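Local coordinates for putative amino acid binding protein (Streptococcus mutans, PDB 4C0R), which probably binds glutathione outside the cell, including its oxidised disulfide form, and delivers it to the ABC importer TcyBC for uptake, at residues A[14-19]-A[226-231]; A[25-30]-A[218-223]; A[102-107]-A[125-130]. All blocks are in the same frame, centred on the assembly; numbering follows the deposited sequence.

Interaction 1: A[14-19]-A[226-231]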
loop_
_atom_site.group_PDB
_atom_site.type_symbol
_atom_site.label_atom_id
_atom_site.label_comp_id
_atom_site.label_asym_id
_atom_site.label_seq_id
_atom_site.Cartn_x
_atom_site.Cartn_y
_atom_site.Cartn_z
ATOM N N ASN A 14 -2.199 8.321 0.630
ATOM C CA ASN A 14 -1.303 9.210 -0.098
ATOM C C ASN A 14 0.118 8.705 0.087
ATOM O O ASN A 14 0.489 8.398 1.198
ATOM C CB ASN A 14 -1.506 10.603 0.504
ATOM C CG ASN A 14 -0.636 11.681 -0.036
ATOM O OD1 ASN A 14 0.067 11.586 -1.026
ATOM N ND2 ASN A 14 -0.657 12.795 0.704
ATOM N N PRO A 15 0.928 8.606 -0.986
ATOM C CA PRO A 15 0.727 9.051 -2.365
ATOM C C PRO A 15 0.418 7.954 -3.367
ATOM O O PRO A 15 0.507 8.168 -4.551
ATOM C CB PRO A 15 2.063 9.644 -2.705
ATOM C CG PRO A 15 3.021 8.714 -2.015
ATOM C CD PRO A 15 2.363 8.330 -0.722
ATOM N N PHE A 16 -0.002 6.781 -2.894
ATOM C CA PHE A 16 -0.330 5.683 -3.791
ATOM C C PHE A 16 -1.701 5.824 -4.405
ATOM O O PHE A 16 -1.909 5.557 -5.575
ATOM C CB PHE A 16 -0.165 4.290 -3.101
ATOM C CG PHE A 16 1.278 3.839 -3.079
ATOM C CD1 PHE A 16 2.158 4.317 -2.088
ATOM C CD2 PHE A 16 1.787 3.018 -4.059
ATOM C CE1 PHE A 16 3.445 3.969 -2.128
ATOM C CE2 PHE A 16 3.093 2.686 -4.083
ATOM C CZ PHE A 16 3.917 3.154 -3.140
ATOM N N SER A 17 -2.628 6.261 -3.575
ATOM C CA SER A 17 -4.024 6.332 -3.979
ATOM C C SER A 17 -4.733 7.357 -3.097
ATOM O O SER A 17 -4.837 7.174 -1.886
ATOM C CB SER A 17 -4.720 4.988 -3.945
ATOM O OG SER A 17 -6.105 5.158 -4.328
ATOM N N TYR A 18 -5.163 8.450 -3.699
ATOM C CA TYR A 18 -5.751 9.585 -2.929
ATOM C C TYR A 18 -6.513 10.503 -3.887
ATOM O O TYR A 18 -6.389 10.414 -5.077
ATOM C CB TYR A 18 -4.687 10.395 -2.164
ATOM C CG TYR A 18 -3.666 11.144 -2.991
ATOM C CD1 TYR A 18 -2.532 10.494 -3.508
ATOM C CD2 TYR A 18 -3.808 12.485 -3.250
ATOM C CE1 TYR A 18 -1.634 11.149 -4.276
ATOM C CE2 TYR A 18 -2.856 13.165 -4.021
ATOM C CZ TYR A 18 -1.779 12.481 -4.517
ATOM O OH TYR A 18 -0.810 13.122 -5.270
ATOM N N GLU A 19 -7.318 11.408 -3.332
ATOM C CA GLU A 19 -7.967 12.393 -4.166
ATOM C C GLU A 19 -7.316 13.755 -4.081
ATOM O O GLU A 19 -6.881 14.195 -3.027
ATOM C CB GLU A 19 -9.448 12.514 -3.804
ATOM C CG GLU A 19 -10.252 11.327 -4.212
ATOM C CD GLU A 19 -11.748 11.501 -3.917
ATOM O OE1 GLU A 19 -12.087 12.495 -3.254
ATOM O OE2 GLU A 19 -12.507 10.616 -4.314
ATOM N N LYS A 226 7.475 11.417 -9.820
ATOM C CA LYS A 226 6.414 12.419 -9.839
ATOM C C LYS A 226 5.417 12.239 -8.720
ATOM O O LYS A 226 5.047 13.191 -8.030
ATOM C CB LYS A 226 5.662 12.387 -11.155
ATOM C CG LYS A 226 4.550 13.440 -11.289
ATOM C CD LYS A 226 4.014 13.466 -12.716
ATOM C CE LYS A 226 3.024 14.624 -12.949
ATOM N NZ LYS A 226 2.694 15.358 -11.704
ATOM N N TYR A 227 4.971 10.989 -8.550
ATOM C CA TYR A 227 3.951 10.686 -7.563
ATOM C C TYR A 227 4.473 10.194 -6.213
ATOM O O TYR A 227 3.902 10.564 -5.165
ATOM C CB TYR A 227 2.846 9.768 -8.173
ATOM C CG TYR A 227 2.148 10.442 -9.354
ATOM C CD1 TYR A 227 1.168 11.457 -9.153
ATOM C CD2 TYR A 227 2.454 10.120 -10.623
ATOM C CE1 TYR A 227 0.570 12.092 -10.226
ATOM C CE2 TYR A 227 1.872 10.740 -11.698
ATOM C CZ TYR A 227 0.938 11.739 -11.509
ATOM O OH TYR A 227 0.397 12.326 -12.658
ATOM N N LEU A 228 5.558 9.419 -6.190
ATOM C CA LEU A 228 6.135 8.911 -4.951
ATOM C C LEU A 228 7.192 9.810 -4.323
ATOM O O LEU A 228 7.487 9.682 -3.162
ATOM C CB LEU A 228 6.723 7.491 -5.102
ATOM C CG LEU A 228 5.668 6.539 -5.617
ATOM C CD1 LEU A 228 6.342 5.208 -5.791
ATOM C CD2 LEU A 228 4.484 6.459 -4.682
ATOM N N GLY A 229 7.776 10.697 -5.122
ATOM C CA GLY A 229 8.786 11.637 -4.646
ATOM C C GLY A 229 10.223 11.136 -4.671
ATOM O O GLY A 229 11.124 11.720 -4.069
ATOM N N GLY A 230 10.465 10.051 -5.389
ATOM C CA GLY A 230 11.774 9.471 -5.527
ATOM C C GLY A 230 11.708 8.255 -6.408
ATOM O O GLY A 230 10.632 7.956 -6.935
ATOM N N SER A 231 12.853 7.618 -6.633
ATOM C CA SER A 231 12.950 6.477 -7.496
ATOM C C SER A 231 12.896 5.220 -6.637
ATOM O O SER A 231 13.868 4.855 -5.961
ATOM C CB SER A 231 14.258 6.558 -8.292
ATOM O OG SER A 231 14.256 5.608 -9.342
HETATM O O HOH W 1 1.604 12.292 -5.390
#

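Interaction 2: A[25-30]-A[218-223]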
loop_
_atom_site.group_PDB
_atom_site.type_symbol
_atom_site.label_atom_id
_atom_site.label_comp_id
_atom_site.label_asym_id
_atom_site.label_seq_id
_atom_site.Cartn_x
_atom_site.Cartn_y
_atom_site.Cartn_z
ATOM N N THR A 25 -6.105 9.999 -7.874
ATOM C CA THR A 25 -4.776 10.086 -8.412
ATOM C C THR A 25 -3.832 9.330 -7.485
ATOM O O THR A 25 -4.291 8.546 -6.657
ATOM C CB THR A 25 -4.390 11.556 -8.651
ATOM O OG1 THR A 25 -3.094 11.643 -9.277
ATOM C CG2 THR A 25 -4.330 12.338 -7.398
ATOM N N GLY A 26 -2.541 9.507 -7.677
ATOM C CA GLY A 26 -1.550 8.775 -6.922
ATOM C C GLY A 26 -0.894 7.699 -7.806
ATOM O O GLY A 26 -1.354 7.378 -8.889
ATOM N N TYR A 27 0.206 7.155 -7.329
ATOM C CA TYR A 27 1.032 6.275 -8.127
ATOM C C TYR A 27 0.215 5.099 -8.658
ATOM O O TYR A 27 0.355 4.758 -9.814
ATOM C CB TYR A 27 2.206 5.784 -7.281
ATOM C CG TYR A 27 3.225 4.948 -8.056
ATOM C CD1 TYR A 27 4.096 5.519 -9.002
ATOM C CD2 TYR A 27 3.331 3.590 -7.845
ATOM C CE1 TYR A 27 5.053 4.744 -9.661
ATOM C CE2 TYR A 27 4.243 2.811 -8.510
ATOM C CZ TYR A 27 5.105 3.377 -9.441
ATOM O OH TYR A 27 6.068 2.641 -10.084
ATOM N N ASP A 28 -0.510 4.380 -7.808
ATOM C CA ASP A 28 -1.202 3.195 -8.319
ATOM C C ASP A 28 -2.137 3.585 -9.492
ATOM O O ASP A 28 -2.263 2.872 -10.502
ATOM C CB ASP A 28 -2.047 2.532 -7.244
ATOM C CG ASP A 28 -1.265 1.784 -6.199
ATOM O OD1 ASP A 28 -0.248 1.159 -6.559
ATOM O OD2 ASP A 28 -1.660 1.847 -5.029
ATOM N N ILE A 29 -2.839 4.698 -9.309
ATOM C CA ILE A 29 -3.824 5.142 -10.269
ATOM C C ILE A 29 -3.190 5.618 -11.545
ATOM O O ILE A 29 -3.650 5.276 -12.662
ATOM C CB ILE A 29 -4.707 6.258 -9.646
ATOM C CG1 ILE A 29 -5.388 5.782 -8.358
ATOM C CG2 ILE A 29 -5.737 6.692 -10.673
ATOM C CD1 ILE A 29 -6.219 4.545 -8.502
ATOM N N GLU A 30 -2.131 6.408 -11.419
ATOM C CA GLU A 30 -1.513 6.984 -12.583
ATOM C C GLU A 30 -0.701 5.926 -13.350
ATOM O O GLU A 30 -0.606 5.982 -14.601
ATOM C CB GLU A 30 -0.666 8.179 -12.173
ATOM C CG GLU A 30 -1.462 9.266 -11.527
ATOM C CD GLU A 30 -2.489 9.964 -12.436
ATOM O OE1 GLU A 30 -2.501 9.776 -13.668
ATOM O OE2 GLU A 30 -3.323 10.735 -11.912
ATOM N N GLY A 218 11.765 4.075 -19.202
ATOM C CA GLY A 218 11.918 5.172 -18.281
ATOM C C GLY A 218 10.633 5.758 -17.745
ATOM O O GLY A 218 10.637 6.628 -16.856
ATOM N N THR A 219 9.476 5.339 -18.290
ATOM C CA THR A 219 8.222 5.932 -17.853
ATOM C C THR A 219 7.867 5.607 -16.387
ATOM O O THR A 219 7.361 6.422 -15.657
ATOM C CB THR A 219 7.078 5.507 -18.791
ATOM O OG1 THR A 219 7.372 5.952 -20.122
ATOM C CG2 THR A 219 5.776 6.132 -18.369
ATOM N N LEU A 220 8.097 4.361 -15.986
ATOM C CA LEU A 220 7.762 3.968 -14.638
ATOM C C LEU A 220 8.573 4.783 -13.620
ATOM O O LEU A 220 8.082 5.251 -12.606
ATOM C CB LEU A 220 7.959 2.473 -14.414
ATOM C CG LEU A 220 7.134 1.809 -13.418
ATOM C CD1 LEU A 220 5.602 2.023 -13.770
ATOM C CD2 LEU A 220 7.520 0.318 -13.467
ATOM N N GLU A 221 9.850 4.984 -13.942
ATOM C CA GLU A 221 10.691 5.800 -13.068
ATOM C C GLU A 221 10.164 7.244 -13.006
ATOM O O GLU A 221 10.158 7.864 -11.959
ATOM C CB GLU A 221 12.133 5.811 -13.551
ATOM C CG GLU A 221 12.956 6.905 -12.887
ATOM C CD GLU A 221 14.399 6.525 -12.695
ATOM O OE1 GLU A 221 14.954 5.885 -13.612
ATOM O OE2 GLU A 221 14.959 6.857 -11.612
ATOM N N LYS A 222 9.757 7.789 -14.145
ATOM C CA LYS A 222 9.181 9.115 -14.172
ATOM C C LYS A 222 7.961 9.238 -13.266
ATOM O O LYS A 222 7.791 10.182 -12.551
ATOM C CB LYS A 222 8.765 9.448 -15.619
ATOM C CG LYS A 222 8.128 10.801 -15.834
ATOM C CD LYS A 222 7.846 11.039 -17.349
ATOM N N LEU A 223 7.108 8.207 -13.290
ATOM C CA LEU A 223 5.925 8.192 -12.467
ATOM C C LEU A 223 6.249 8.034 -10.973
ATOM O O LEU A 223 5.634 8.659 -10.143
ATOM C CB LEU A 223 4.996 7.048 -12.910
ATOM C CG LEU A 223 4.339 7.236 -14.277
ATOM C CD1 LEU A 223 3.579 5.964 -14.724
ATOM C CD2 LEU A 223 3.403 8.431 -14.270
#

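Interaction 3: A[102-107]-A[125-130]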
loop_
_atom_site.group_PDB
_atom_site.type_symbol
_atom_site.label_atom_id
_atom_site.label_comp_id
_atom_site.label_asym_id
_atom_site.label_seq_id
_atom_site.Cartn_x
_atom_site.Cartn_y
_atom_site.Cartn_z
ATOM N N LYS A 102 12.843 2.804 20.033
ATOM C CA LYS A 102 13.973 3.029 19.144
ATOM C C LYS A 102 14.242 1.877 18.168
ATOM O O LYS A 102 14.877 2.076 17.135
ATOM C CB LYS A 102 15.258 3.305 19.944
ATOM C CG LYS A 102 15.179 4.603 20.743
ATOM C CD LYS A 102 16.580 5.142 21.036
ATOM C CE LYS A 102 17.427 4.148 21.790
ATOM N NZ LYS A 102 16.757 3.767 23.042
ATOM N N SER A 103 13.747 0.694 18.528
ATOM C CA SER A 103 13.883 -0.502 17.716
ATOM C C SER A 103 12.599 -1.293 17.813
ATOM O O SER A 103 11.808 -1.115 18.727
ATOM C CB SER A 103 15.039 -1.378 18.196
ATOM O OG SER A 103 14.663 -2.074 19.348
ATOM N N TYR A 104 12.397 -2.190 16.854
ATOM C CA TYR A 104 11.155 -2.935 16.767
ATOM C C TYR A 104 10.717 -3.504 18.108
ATOM O O TYR A 104 9.561 -3.390 18.473
ATOM C CB TYR A 104 11.285 -4.064 15.726
ATOM C CG TYR A 104 10.003 -4.819 15.393
ATOM C CD1 TYR A 104 8.846 -4.154 15.027
ATOM C CD2 TYR A 104 9.974 -6.209 15.364
ATOM C CE1 TYR A 104 7.707 -4.845 14.705
ATOM C CE2 TYR A 104 8.832 -6.912 15.027
ATOM C CZ TYR A 104 7.700 -6.232 14.690
ATOM O OH TYR A 104 6.556 -6.922 14.341
ATOM N N ASN A 105 11.617 -4.166 18.822
ATOM C CA ASN A 105 11.172 -4.872 20.025
ATOM C C ASN A 105 10.692 -3.953 21.136
ATOM O O ASN A 105 9.987 -4.378 22.034
ATOM C CB ASN A 105 12.255 -5.784 20.561
ATOM C CG ASN A 105 12.331 -7.126 19.822
ATOM O OD1 ASN A 105 11.673 -7.377 18.779
ATOM N ND2 ASN A 105 13.182 -7.985 20.343
ATOM N N ASP A 106 11.047 -2.684 21.051
ATOM C CA ASP A 106 10.654 -1.703 22.042
ATOM C C ASP A 106 9.145 -1.415 21.982
ATOM O O ASP A 106 8.639 -0.744 22.863
ATOM C CB ASP A 106 11.393 -0.384 21.806
ATOM C CG ASP A 106 12.900 -0.472 22.046
ATOM O OD1 ASP A 106 13.337 -1.349 22.833
ATOM O OD2 ASP A 106 13.640 0.341 21.485
ATOM N N ILE A 107 8.431 -1.907 20.953
ATOM C CA ILE A 107 7.001 -1.673 20.871
ATOM C C ILE A 107 6.284 -2.486 21.925
ATOM O O ILE A 107 5.100 -2.250 22.219
ATOM C CB ILE A 107 6.396 -2.020 19.473
ATOM C CG1 ILE A 107 6.535 -3.509 19.162
ATOM C CG2 ILE A 107 7.046 -1.120 18.421
ATOM C CD1 ILE A 107 5.985 -3.930 17.789
ATOM N N GLN A 125 0.479 -9.577 15.386
ATOM C CA GLN A 125 -0.043 -10.766 16.104
ATOM C C GLN A 125 1.068 -11.755 16.339
ATOM O O GLN A 125 1.108 -12.418 17.409
ATOM C CB GLN A 125 -1.197 -11.419 15.354
ATOM C CG GLN A 125 -2.430 -10.588 15.366
ATOM C CD GLN A 125 -3.515 -11.050 14.419
ATOM O OE1 GLN A 125 -3.247 -11.638 13.355
ATOM N NE2 GLN A 125 -4.739 -10.750 14.787
ATOM N N LYS A 126 1.950 -11.927 15.359
ATOM C CA LYS A 126 3.144 -12.768 15.537
ATOM C C LYS A 126 4.055 -12.231 16.608
ATOM O O LYS A 126 4.625 -12.975 17.398
ATOM C CB LYS A 126 3.894 -12.970 14.233
ATOM C CG LYS A 126 5.210 -13.675 14.397
ATOM N N PHE A 127 4.229 -10.919 16.632
ATOM C CA PHE A 127 5.066 -10.319 17.644
ATOM C C PHE A 127 4.483 -10.633 19.021
ATOM O O PHE A 127 5.209 -10.904 19.990
ATOM C CB PHE A 127 5.110 -8.798 17.457
ATOM C CG PHE A 127 5.916 -8.083 18.499
ATOM C CD1 PHE A 127 5.355 -7.706 19.702
ATOM C CD2 PHE A 127 7.275 -7.812 18.273
ATOM C CE1 PHE A 127 6.142 -7.046 20.668
ATOM C CE2 PHE A 127 8.035 -7.176 19.210
ATOM C CZ PHE A 127 7.462 -6.791 20.418
ATOM N N ASN A 128 3.167 -10.596 19.141
ATOM C CA ASN A 128 2.581 -10.816 20.435
ATOM C C ASN A 128 2.723 -12.277 20.875
ATOM O O ASN A 128 2.900 -12.548 22.068
ATOM C CB ASN A 128 1.135 -10.357 20.453
ATOM C CG ASN A 128 1.020 -8.856 20.571
ATOM O OD1 ASN A 128 2.003 -8.187 20.910
ATOM N ND2 ASN A 128 -0.189 -8.332 20.388
ATOM N N LYS A 129 2.681 -13.215 19.936
ATOM C CA LYS A 129 2.942 -14.615 20.295
ATOM C C LYS A 129 4.350 -14.770 20.879
ATOM O O LYS A 129 4.560 -15.609 21.760
ATOM C CB LYS A 129 2.719 -15.553 19.090
ATOM N N ASN A 130 5.297 -13.948 20.432
ATOM C CA ASN A 130 6.698 -13.964 20.913
ATOM C C ASN A 130 6.951 -13.150 22.144
ATOM O O ASN A 130 8.040 -13.255 22.735
ATOM C CB ASN A 130 7.679 -13.387 19.874
ATOM C CG ASN A 130 7.947 -14.304 18.786
ATOM O OD1 ASN A 130 7.038 -14.987 18.355
ATOM N ND2 ASN A 130 9.207 -14.367 18.305
#

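Interaction 1: A[14-19]-A[226-231]
Tyr227 O, a carbonyl oxygen near the end of helix 219-228, is met from two directions. A water donates to Tyr227 O over 2.9 Å and is itself hydrogen-bonded to Tyr18 OH at 2.6 Å, so the phenol of one segment reaches the backbone of the other through a single solvent molecule. The second visitor is apolar: Pro15 CB comes within 3.2 Å of Tyr227 O. The peptide bond before Pro15 is cis, and its ring reaches across to the helix end. On its own side of the contact, the Tyr18 ring has Asn14 OD1 over one face and Pro15 O in plane at its edge.

Beside this water bridge, one methyl group does most of the apolar work. Leu228 CD2 lies over a face of the Phe16 ring, offset toward the rim, in a CH-pi contact 3.9 Å from the ring centroid and 19° off the normal; it is 3.7 Å from Phe16 CZ. The same methyl touches Pro15 CG at 3.8 Å, and so is shared by two neighbours in sequence. With CG of Phe16 anti to its carbonyl carbon (chi1 -81°), the ring swings back toward the helix although its CB points away. Gly229, at positive phi, then takes the chain out of the helix.

Phe16 and Ser17 form a classic beta bulge against strand 12-13. The whole illustrates how, in the periplasmic binding protein fold, the C-terminal helix returns to pack on elements from the start of the chain.

Interaction 2: A[25-30]-A[218-223]
Tyr27 projects from the first turn of helix 27-36 and crosses both Leu220 and Leu223 at about a right angle, presenting its edge to helix 219-228. The carbonyl group of Leu223 lies along that edge: Leu223 C is in the plane of the ring, 3.7 Å from Tyr27 CE1, and Leu223 O approaches Tyr27 CD1 at the same edge. The side chain of Leu223 joins in through its CB, 4.0 Å from Tyr27 CE1. Farther out, the phenol oxygen rests against the branch point of the other leucine, with Tyr27 OH 3.6 Å from Leu220 CG. This reach follows from an extended first torsion, CG opposite the backbone N (chi1 -175°), which carries the ring out from its own helix. The hydroxyl is hydrogen-bonded to Thr86 O on strand 81-96, so the polar end of the buried Tyr27 is satisfied while the flank of its ring stays in apolar company.

One turn on, Glu30 meets the facing helix through its backbone, Glu30 O lying 4.2 Å from Leu223 CD1. Its carboxylate bends the other way: Thr25 OG1 donates over 2.8 Å to Glu30 OE2, which accepts on its anti lone pair, and the bond ties the helix to the end of strand 23-25. Between them Gly26 is the N-cap, and its carbonyl receives Glu30 N in the first helical turn.

Here, then, an aromatic edge fits against two leucines three residues apart, a helix-helix contact joining the first and last helices of the periplasmic binding protein fold.

Interaction 3: A[102-107]-A[125-130]
Phe127 carries the contact with Tyr104, Asn105 and Ile107, on helix 120-130, already under way at Gln125, where Gln125 O receives Lys129 N. The benzyl group of Phe127 extends with CG opposite the backbone N (chi1 178°), which sends the ring across to the 3-10 turn 104-107. Followed outward, it meets Tyr104 first, then Asn105 and Ile107. Near its base Phe127 CB lies 3.9 Å from Tyr104 OH, and next Phe127 CD2 comes within 3.7 Å of Tyr104 CE2. The two rings form a T-shaped pair, the edge of Phe127 toward the face of Tyr104, with their centroids 5.3 Å apart and planes at 72°. Farther along the same edge, Asn105 OD1 sits near the ring plane, 3.7 Å from Phe127 CE2, where an oxygen probably meets the slightly positive C-H rim. Over one face comes Ile107 CG1, 3.6 Å from Phe127 CZ and 23° off the normal through the ring centroid, a CH-pi contact.

Asn128, next in sequence, places its OD1 in plane at another edge of the Phe127 ring and also accepts Val136 N. The partner turn is kept in shape by Asp106 OD2, which takes Lys102 N on its anti lone pair at 3.0 Å and Ser103 N from above the carboxylate plane.

Thus the loop leading from strand 81-96 to strand 111-114 lies against helix 120-130, with Tyr104 on Met123 and Ile107 on Leu124; that helix makes the crossover between the parallel strands 111-114 and 137-140.

In the fold
Interactions 1 and 2 are two stations along helix 219-228, with centres 8 Å apart, and they merge where Leu228 CD2 packs on Tyr27 CB (3.5 Å) and Ser231 OG probably hydrogen-bonds Glu221 OE2. Interaction 3 lies on the opposite side of the chain's centre, 29 Å from interaction 1 and 34 Å from interaction 2, centre to centre, in keeping with the two-lobed form of binding proteins. The bound glutathione disulfide lies between: about 6 Å from the side chain of Phe16, 11 Å from that of Tyr27 and 13 Å from that of Tyr104. Interaction 1 thus comes nearest the ligand; interaction 3 has a cadmium ion about 3 Å from the Asn105 side chain.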